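Local atomic coordinates of geranyltranstransferase (Staphylococcus aureus, PDB entry 1RTR), a protein that probably catalyses, as a farnesyl pyrophosphate synthase, the joining of isopentenyl diphosphate to geranyl diphosphate, a step that builds the isoprenoid precursor farnesyl diphosphate. Residues A[64-69]-A[124-129]; A[211-216]-A[283-288]; A[267-272]-A[279-284]. One frame throughout, in Å; residues are numbered along the deposited sequence.

Going from the N terminus, contact 1 comes first. It brings the loop 124-129 back to the start of helix 65-83, with 54 mostly helical residues in between. Contact 2 opens later, on helix 197-227, and closes on helix 279-289 after 66 residues. Contact 3 is the short link, joining helix 245-270 to helix 279-289 with six non-helical residues between its two segments. It lies within the span of contact 2 and shares Glu283 and Ile284 with it. The two meet where Val285 CG2 is 4.3 Å from Leu269 CD1. Contacts 1 and 2 lie on opposite sides of the chain's centre, their centres about 26 Å apart.

Contact 1 (A[64-69]-A[124-129]); sequences GMKSAI and SSDDRL
The first turn of helix 65-83 meets the Asx turn of the loop after helix 105-124, through Lys66, Ser67 and Asp126. Two waters form the polar link. The first accepts from Lys66 N and is placed to donate to Asp126 OD1. The second accepts from Ser67 N at 2.7 Å and lies 2.9 Å from Asp126 OD1, where it can donate. It also pairs with Ser67 OG. The carboxylate thus faces the N-terminal end of the helix, just after the N-cap Gly64, and reaches two first-turn N-H groups through water. That end of the helix dipole probably suits a negative charge.

The other carboxylate oxygen shapes the loop. Arg128 N donates to Asp126 OD2 at 3.0 Å, with an N-H...O angle of 160°, from above the carboxylate plane. This is the Asx turn, within a type I beta turn from Asp126 to Leu129. It helps fix the rotation of the group.

The Lys66 chain crosses the Asp126 side chain at an oblique angle, in van der Waals contact. Lys66 CB is 3.4 Å from Asp126 OD1. Further along, Lys66 CD lies 3.8 Å from Asp126 CB. The chain bends at chi2, chi3 and chi4, and Lys66 NZ ends 5.3 Å from Asp126 OD2, without a salt bridge. On the other side of Asp126, Ser67 OG is 4.4 Å from Leu129 CD1.

The contact is buried. Gln139 of the second subunit packs against Ser124 and Ser125. Lys66 also packs on Leu122 of helix 105-124, and Ser67 touches Leu50 of helix 45-56 and Val137 of helix 131-145.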
# COMPACT_ATOMS: atom_id res chain seq x y z
N GLY A 64 19.03 -4.65 -6.71
CA GLY A 64 17.86 -4.96 -5.91
C GLY A 64 17.75 -4.20 -4.60
O GLY A 64 16.86 -4.50 -3.79
N MET A 65 18.62 -3.23 -4.38
CA MET A 65 18.61 -2.50 -3.11
C MET A 65 17.28 -1.80 -2.83
O MET A 65 16.76 -1.90 -1.72
CB MET A 65 19.75 -1.51 -2.98
CG MET A 65 19.82 -0.91 -1.56
SD MET A 65 20.26 -2.15 -0.32
CE MET A 65 19.17 -1.92 0.83
N LYS A 66 16.74 -1.10 -3.83
CA LYS A 66 15.48 -0.39 -3.62
C LYS A 66 14.34 -1.37 -3.31
O LYS A 66 13.56 -1.12 -2.39
CB LYS A 66 15.16 0.55 -4.79
CG LYS A 66 15.97 1.86 -4.78
CD LYS A 66 15.15 3.04 -5.31
CE LYS A 66 16.00 4.06 -6.08
NZ LYS A 66 16.70 5.01 -5.15
N SER A 67 14.27 -2.48 -4.06
CA SER A 67 13.28 -3.54 -3.82
C SER A 67 13.41 -4.12 -2.41
O SER A 67 12.41 -4.29 -1.72
CB SER A 67 13.39 -4.65 -4.86
OG SER A 67 12.98 -4.19 -6.14
N ALA A 68 14.65 -4.39 -1.99
CA ALA A 68 14.96 -4.83 -0.63
C ALA A 68 14.50 -3.82 0.42
O ALA A 68 13.93 -4.21 1.44
CB ALA A 68 16.45 -5.13 -0.48
N ILE A 69 14.76 -2.53 0.17
CA ILE A 69 14.30 -1.47 1.09
C ILE A 69 12.78 -1.46 1.16
O ILE A 69 12.20 -1.44 2.25
CB ILE A 69 14.83 -0.08 0.66
CG1 ILE A 69 16.36 -0.01 0.73
CG2 ILE A 69 14.23 1.01 1.53
CD1 ILE A 69 16.95 -0.28 2.13
N SER A 124 8.91 1.80 -8.02
CA SER A 124 8.47 2.48 -9.23
C SER A 124 9.43 3.60 -9.67
O SER A 124 9.44 3.99 -10.84
CB SER A 124 7.05 3.02 -9.07
OG SER A 124 7.00 4.10 -8.17
N SER A 125 10.27 4.06 -8.73
CA SER A 125 11.24 5.11 -9.02
C SER A 125 12.68 4.63 -9.26
O SER A 125 13.55 5.44 -9.57
CB SER A 125 11.23 6.16 -7.91
OG SER A 125 11.85 5.67 -6.74
N ASP A 126 12.93 3.33 -9.12
CA ASP A 126 14.28 2.78 -9.27
C ASP A 126 14.78 2.74 -10.71
O ASP A 126 14.37 1.89 -11.50
CB ASP A 126 14.35 1.37 -8.68
CG ASP A 126 15.77 0.84 -8.58
OD1 ASP A 126 15.94 -0.25 -8.01
OD2 ASP A 126 16.78 1.43 -9.04
N ASP A 127 15.72 3.63 -11.01
CA ASP A 127 16.26 3.77 -12.37
C ASP A 127 17.29 2.72 -12.78
O ASP A 127 17.73 2.69 -13.93
CB ASP A 127 16.82 5.19 -12.58
CG ASP A 127 15.72 6.22 -12.80
OD1 ASP A 127 14.56 5.83 -13.14
OD2 ASP A 127 15.92 7.46 -12.65
N ARG A 128 17.65 1.84 -11.85
CA ARG A 128 18.56 0.75 -12.18
C ARG A 128 17.83 -0.40 -12.90
O ARG A 128 18.45 -1.26 -13.52
CB ARG A 128 19.29 0.26 -10.93
CG ARG A 128 19.86 1.41 -10.10
CD ARG A 128 21.23 1.15 -9.50
NE ARG A 128 21.17 1.02 -8.04
CZ ARG A 128 21.75 1.85 -7.17
NH1 ARG A 128 21.62 1.62 -5.87
NH2 ARG A 128 22.46 2.90 -7.58
N LEU A 129 16.49 -0.37 -12.84
CA LEU A 129 15.65 -1.38 -13.48
C LEU A 129 14.82 -0.77 -14.59
O LEU A 129 14.42 0.38 -14.51
CB LEU A 129 14.72 -2.04 -12.45
CG LEU A 129 15.16 -2.31 -11.01
CD1 LEU A 129 13.97 -2.77 -10.18
CD2 LEU A 129 16.29 -3.33 -10.93
O HOH W 1 17.90 -0.55 -6.45
O HOH W 2 15.28 -2.71 -6.59

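Contact 2 (A[211-216]-A[283-288]); sequences GMMFQI and EIVDLF
Phe214 and Phe288 make the aromatic part of this contact. The rings form an offset edge-to-face pair. Their planes stand at 88° and their centroids are 5.4 Å apart. The edge of Phe214 is turned toward the face of Phe288. The closest atoms are Phe214 CD1 and Phe288 CE1, 3.6 Å apart. Phe214 CB also lies near Phe288 CE1, at 4.0 Å. The Phe214 ring is set for this by its CG, which is anti to the backbone N (chi1 -165°).

Met213 makes the apolar, non-aromatic part. Met213 CE reaches Phe288 CB at 3.7 Å. The sulfur meets the valine branch, with Met213 SD 4.0 Å from Val285 CG1, and the two side chains cross at about a right angle. Met213 CB sits at the edge of the Phe288 ring, near its plane. Phe288 therefore lies against both Met213 and Phe214.

Met213 also touches the backbone. Its chain runs straight through chi2 and bends at chi3, which carries the methyl group to the other helix. There Met213 CE is in van der Waals contact with Val285 O, at 3.4 Å.

Outside the pair, Phe288 rests on Leu210, and Phe214 touches Ile45 of helix 45-56. The two helix segments run in nearly the same direction, at 23°, with axes 9.8 Å apart. Such side-by-side packing of helices distant in sequence builds the all-helical fold of polyprenyl synthases.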
# COMPACT_ATOMS: atom_id res chain seq x y z
N GLY A 211 10.50 -20.82 3.82
CA GLY A 211 9.50 -20.09 4.58
C GLY A 211 8.83 -20.90 5.67
O GLY A 211 8.64 -20.41 6.78
N MET A 212 8.45 -22.14 5.35
CA MET A 212 7.84 -23.02 6.33
C MET A 212 8.82 -23.38 7.47
O MET A 212 8.41 -23.49 8.62
CB MET A 212 7.24 -24.27 5.67
CG MET A 212 6.17 -23.97 4.58
SD MET A 212 4.77 -22.82 5.04
CE MET A 212 4.09 -23.67 6.41
N MET A 213 10.11 -23.50 7.16
CA MET A 213 11.13 -23.72 8.20
C MET A 213 11.02 -22.70 9.32
O MET A 213 11.06 -23.06 10.50
CB MET A 213 12.56 -23.69 7.63
CG MET A 213 12.89 -24.81 6.65
SD MET A 213 14.58 -24.72 6.08
CE MET A 213 15.39 -24.92 7.66
N PHE A 214 10.87 -21.44 8.92
CA PHE A 214 10.92 -20.27 9.81
C PHE A 214 10.10 -20.43 11.10
O PHE A 214 10.63 -20.28 12.21
CB PHE A 214 10.43 -19.05 9.01
CG PHE A 214 10.74 -17.72 9.64
CD1 PHE A 214 11.49 -16.77 8.94
CD2 PHE A 214 10.25 -17.40 10.92
CE1 PHE A 214 11.77 -15.52 9.51
CE2 PHE A 214 10.54 -16.15 11.50
CZ PHE A 214 11.29 -15.21 10.80
N GLN A 215 8.82 -20.75 10.96
CA GLN A 215 7.91 -20.74 12.09
C GLN A 215 8.00 -22.02 12.91
O GLN A 215 7.80 -22.00 14.13
CB GLN A 215 6.47 -20.49 11.62
CG GLN A 215 6.20 -19.03 11.20
CD GLN A 215 6.45 -18.02 12.32
OE1 GLN A 215 6.13 -18.28 13.49
NE2 GLN A 215 7.04 -16.88 11.98
N ILE A 216 8.30 -23.13 12.23
CA ILE A 216 8.53 -24.40 12.90
C ILE A 216 9.67 -24.26 13.89
O ILE A 216 9.51 -24.58 15.07
CB ILE A 216 8.81 -25.54 11.90
CG1 ILE A 216 7.63 -25.72 10.94
CG2 ILE A 216 9.07 -26.84 12.66
CD1 ILE A 216 7.91 -26.65 9.78
N GLU A 283 23.44 -21.54 2.86
CA GLU A 283 23.83 -21.01 4.17
C GLU A 283 22.63 -20.46 4.96
O GLU A 283 22.58 -20.60 6.18
CB GLU A 283 24.90 -19.94 4.03
CG GLU A 283 26.13 -20.14 4.90
CD GLU A 283 27.38 -19.50 4.29
OE1 GLU A 283 28.37 -20.23 4.04
OE2 GLU A 283 27.35 -18.26 4.06
N ILE A 284 21.67 -19.85 4.25
CA ILE A 284 20.47 -19.33 4.90
C ILE A 284 19.57 -20.46 5.40
O ILE A 284 19.01 -20.37 6.49
CB ILE A 284 19.70 -18.33 3.97
CG1 ILE A 284 20.28 -16.93 4.11
CG2 ILE A 284 18.19 -18.29 4.28
CD1 ILE A 284 20.48 -16.25 2.78
N VAL A 285 19.45 -21.53 4.60
CA VAL A 285 18.76 -22.74 5.02
C VAL A 285 19.29 -23.23 6.36
O VAL A 285 18.51 -23.55 7.26
CB VAL A 285 18.91 -23.90 4.01
CG1 VAL A 285 18.24 -25.17 4.53
CG2 VAL A 285 18.34 -23.52 2.66
N ASP A 286 20.61 -23.26 6.50
CA ASP A 286 21.22 -23.75 7.74
C ASP A 286 21.03 -22.82 8.93
O ASP A 286 20.97 -23.27 10.07
CB ASP A 286 22.70 -24.14 7.52
CG ASP A 286 22.86 -25.56 6.94
OD1 ASP A 286 23.88 -25.81 6.27
OD2 ASP A 286 22.02 -26.50 7.10
N LEU A 287 20.91 -21.52 8.66
CA LEU A 287 20.62 -20.55 9.72
C LEU A 287 19.18 -20.71 10.23
O LEU A 287 18.92 -20.61 11.43
CB LEU A 287 20.89 -19.12 9.25
CG LEU A 287 21.86 -18.35 10.17
CD1 LEU A 287 23.15 -17.91 9.45
CD2 LEU A 287 21.17 -17.16 10.83
N PHE A 288 18.26 -20.96 9.30
CA PHE A 288 16.86 -21.25 9.63
C PHE A 288 16.75 -22.59 10.37
O PHE A 288 15.88 -22.77 11.22
CB PHE A 288 16.01 -21.30 8.35
CG PHE A 288 15.52 -19.96 7.86
CD1 PHE A 288 14.25 -19.85 7.28
CD2 PHE A 288 16.31 -18.82 7.96
CE1 PHE A 288 13.78 -18.62 6.81
CE2 PHE A 288 15.85 -17.59 7.49
CZ PHE A 288 14.58 -17.49 6.91

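Contact 3 (A[267-272]-A[279-284]); sequences DELTQI and KHLLEI
Leu269 has CG anti to its carbonyl carbon (chi1 -65°) and chi2 near 180° (179°), which aims its two methyl branches at Leu281 and Leu282. CD1 lies closest to Leu282 and CD2 to Leu281, though CD1 also touches Leu281 CB. Leu269 CD1 rests against the helix backbone, 3.4 Å from Leu282 N and 3.6 Å from Leu282 CA. It is also 3.9 Å from Leu282 CB. Leu269 CD2 turns to the adjacent residue and lies 3.7 Å from Leu281 CB. The same methyl is 3.8 Å from Leu281 CD2, and the two leucine side chains meet at a slant. Leu282 takes part through its backbone and its CB.

The contact is buried. The side chains that meet are apolar, and one methyl also presses on the backbone. It is small, built round one leucine inserted against the first turn of helix 279-289. On the other segment, Ile272 N donates to Leu269 O at 3.0 Å. Six residues that are not helical lie between the two segments and lead back to Lys279.

Helix 197-227 closes one flank. Its Tyr206 packs against Leu269, and Tyr206 OH is hydrogen-bonded to Leu281 O. Helix 45-56 lies by helix 279-289 as well, where Leu281 touches Ser56, and Leu52 meets His280 and Ile284.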
# COMPACT_ATOMS: atom_id res chain seq x y z
N ASP A 267 17.36 -29.87 -1.18
CA ASP A 267 17.14 -30.64 -2.40
C ASP A 267 17.04 -29.69 -3.56
O ASP A 267 17.78 -29.82 -4.53
CB ASP A 267 15.86 -31.48 -2.28
CG ASP A 267 15.83 -32.65 -3.25
OD1 ASP A 267 14.78 -33.32 -3.35
OD2 ASP A 267 16.80 -32.97 -3.96
N GLU A 268 16.16 -28.70 -3.44
CA GLU A 268 15.84 -27.76 -4.53
C GLU A 268 17.04 -26.96 -5.06
O GLU A 268 17.18 -26.76 -6.27
CB GLU A 268 14.70 -26.83 -4.12
CG GLU A 268 13.31 -27.44 -4.28
CD GLU A 268 12.99 -27.84 -5.71
OE1 GLU A 268 11.95 -28.52 -5.94
OE2 GLU A 268 13.78 -27.48 -6.63
N LEU A 269 17.90 -26.53 -4.14
CA LEU A 269 19.16 -25.91 -4.50
C LEU A 269 20.05 -26.80 -5.37
O LEU A 269 20.59 -26.32 -6.37
CB LEU A 269 19.91 -25.44 -3.25
CG LEU A 269 19.21 -24.32 -2.47
CD1 LEU A 269 20.01 -23.96 -1.24
CD2 LEU A 269 18.96 -23.08 -3.33
N THR A 270 20.18 -28.09 -5.03
CA THR A 270 21.00 -29.01 -5.83
C THR A 270 20.47 -29.23 -7.25
O THR A 270 21.17 -29.79 -8.10
CB THR A 270 21.24 -30.40 -5.14
OG1 THR A 270 20.08 -31.23 -5.31
CG2 THR A 270 21.42 -30.29 -3.62
N GLN A 271 19.25 -28.79 -7.51
CA GLN A 271 18.71 -28.90 -8.87
C GLN A 271 18.91 -27.64 -9.70
O GLN A 271 18.59 -27.62 -10.90
CB GLN A 271 17.23 -29.32 -8.83
CG GLN A 271 16.99 -30.82 -9.05
CD GLN A 271 17.97 -31.70 -8.27
OE1 GLN A 271 17.93 -31.74 -7.04
NE2 GLN A 271 18.85 -32.39 -8.99
N ILE A 272 19.43 -26.58 -9.08
CA ILE A 272 19.72 -25.35 -9.81
C ILE A 272 20.97 -25.56 -10.66
O ILE A 272 21.97 -26.09 -10.17
CB ILE A 272 19.85 -24.15 -8.85
CG1 ILE A 272 18.46 -23.60 -8.50
CG2 ILE A 272 20.69 -23.03 -9.47
CD1 ILE A 272 18.37 -22.94 -7.15
N LYS A 279 25.92 -21.40 -2.50
CA LYS A 279 26.46 -21.45 -1.14
C LYS A 279 25.73 -20.51 -0.18
O LYS A 279 25.50 -20.86 0.98
CB LYS A 279 28.00 -21.26 -1.16
CG LYS A 279 28.62 -20.27 -0.15
CD LYS A 279 29.59 -19.28 -0.86
CE LYS A 279 28.88 -18.02 -1.41
NZ LYS A 279 29.07 -17.78 -2.89
N HIS A 280 25.30 -19.35 -0.68
CA HIS A 280 24.61 -18.35 0.14
C HIS A 280 23.20 -18.78 0.56
O HIS A 280 22.83 -18.68 1.74
CB HIS A 280 24.52 -17.01 -0.61
CG HIS A 280 25.76 -16.18 -0.52
ND1 HIS A 280 26.57 -16.16 0.60
CD2 HIS A 280 26.34 -15.35 -1.42
CE1 HIS A 280 27.59 -15.35 0.39
NE2 HIS A 280 27.47 -14.85 -0.83
N LEU A 281 22.43 -19.23 -0.42
CA LEU A 281 21.09 -19.75 -0.19
C LEU A 281 21.16 -20.91 0.80
O LEU A 281 20.47 -20.91 1.83
CB LEU A 281 20.46 -20.17 -1.53
CG LEU A 281 19.66 -19.17 -2.38
CD1 LEU A 281 19.90 -17.70 -2.03
CD2 LEU A 281 19.94 -19.40 -3.85
N LEU A 282 22.03 -21.88 0.50
CA LEU A 282 22.28 -23.04 1.35
C LEU A 282 22.68 -22.62 2.75
O LEU A 282 22.28 -23.25 3.72
CB LEU A 282 23.36 -23.94 0.73
CG LEU A 282 23.57 -25.40 1.16
CD1 LEU A 282 24.75 -25.52 2.13
CD2 LEU A 282 22.31 -26.06 1.75
N GLU A 283 23.44 -21.54 2.86
CA GLU A 283 23.83 -21.01 4.17
C GLU A 283 22.63 -20.46 4.96
O GLU A 283 22.58 -20.60 6.18
CB GLU A 283 24.90 -19.94 4.03
CG GLU A 283 26.13 -20.14 4.90
CD GLU A 283 27.38 -19.50 4.29
OE1 GLU A 283 28.37 -20.23 4.04
OE2 GLU A 283 27.35 -18.26 4.06
N ILE A 284 21.67 -19.85 4.25
CA ILE A 284 20.47 -19.33 4.90
C ILE A 284 19.57 -20.46 5.40
O ILE A 284 19.01 -20.37 6.49
CB ILE A 284 19.70 -18.33 3.97
CG1 ILE A 284 20.28 -16.93 4.11
CG2 ILE A 284 18.19 -18.29 4.28
CD1 ILE A 284 20.48 -16.25 2.78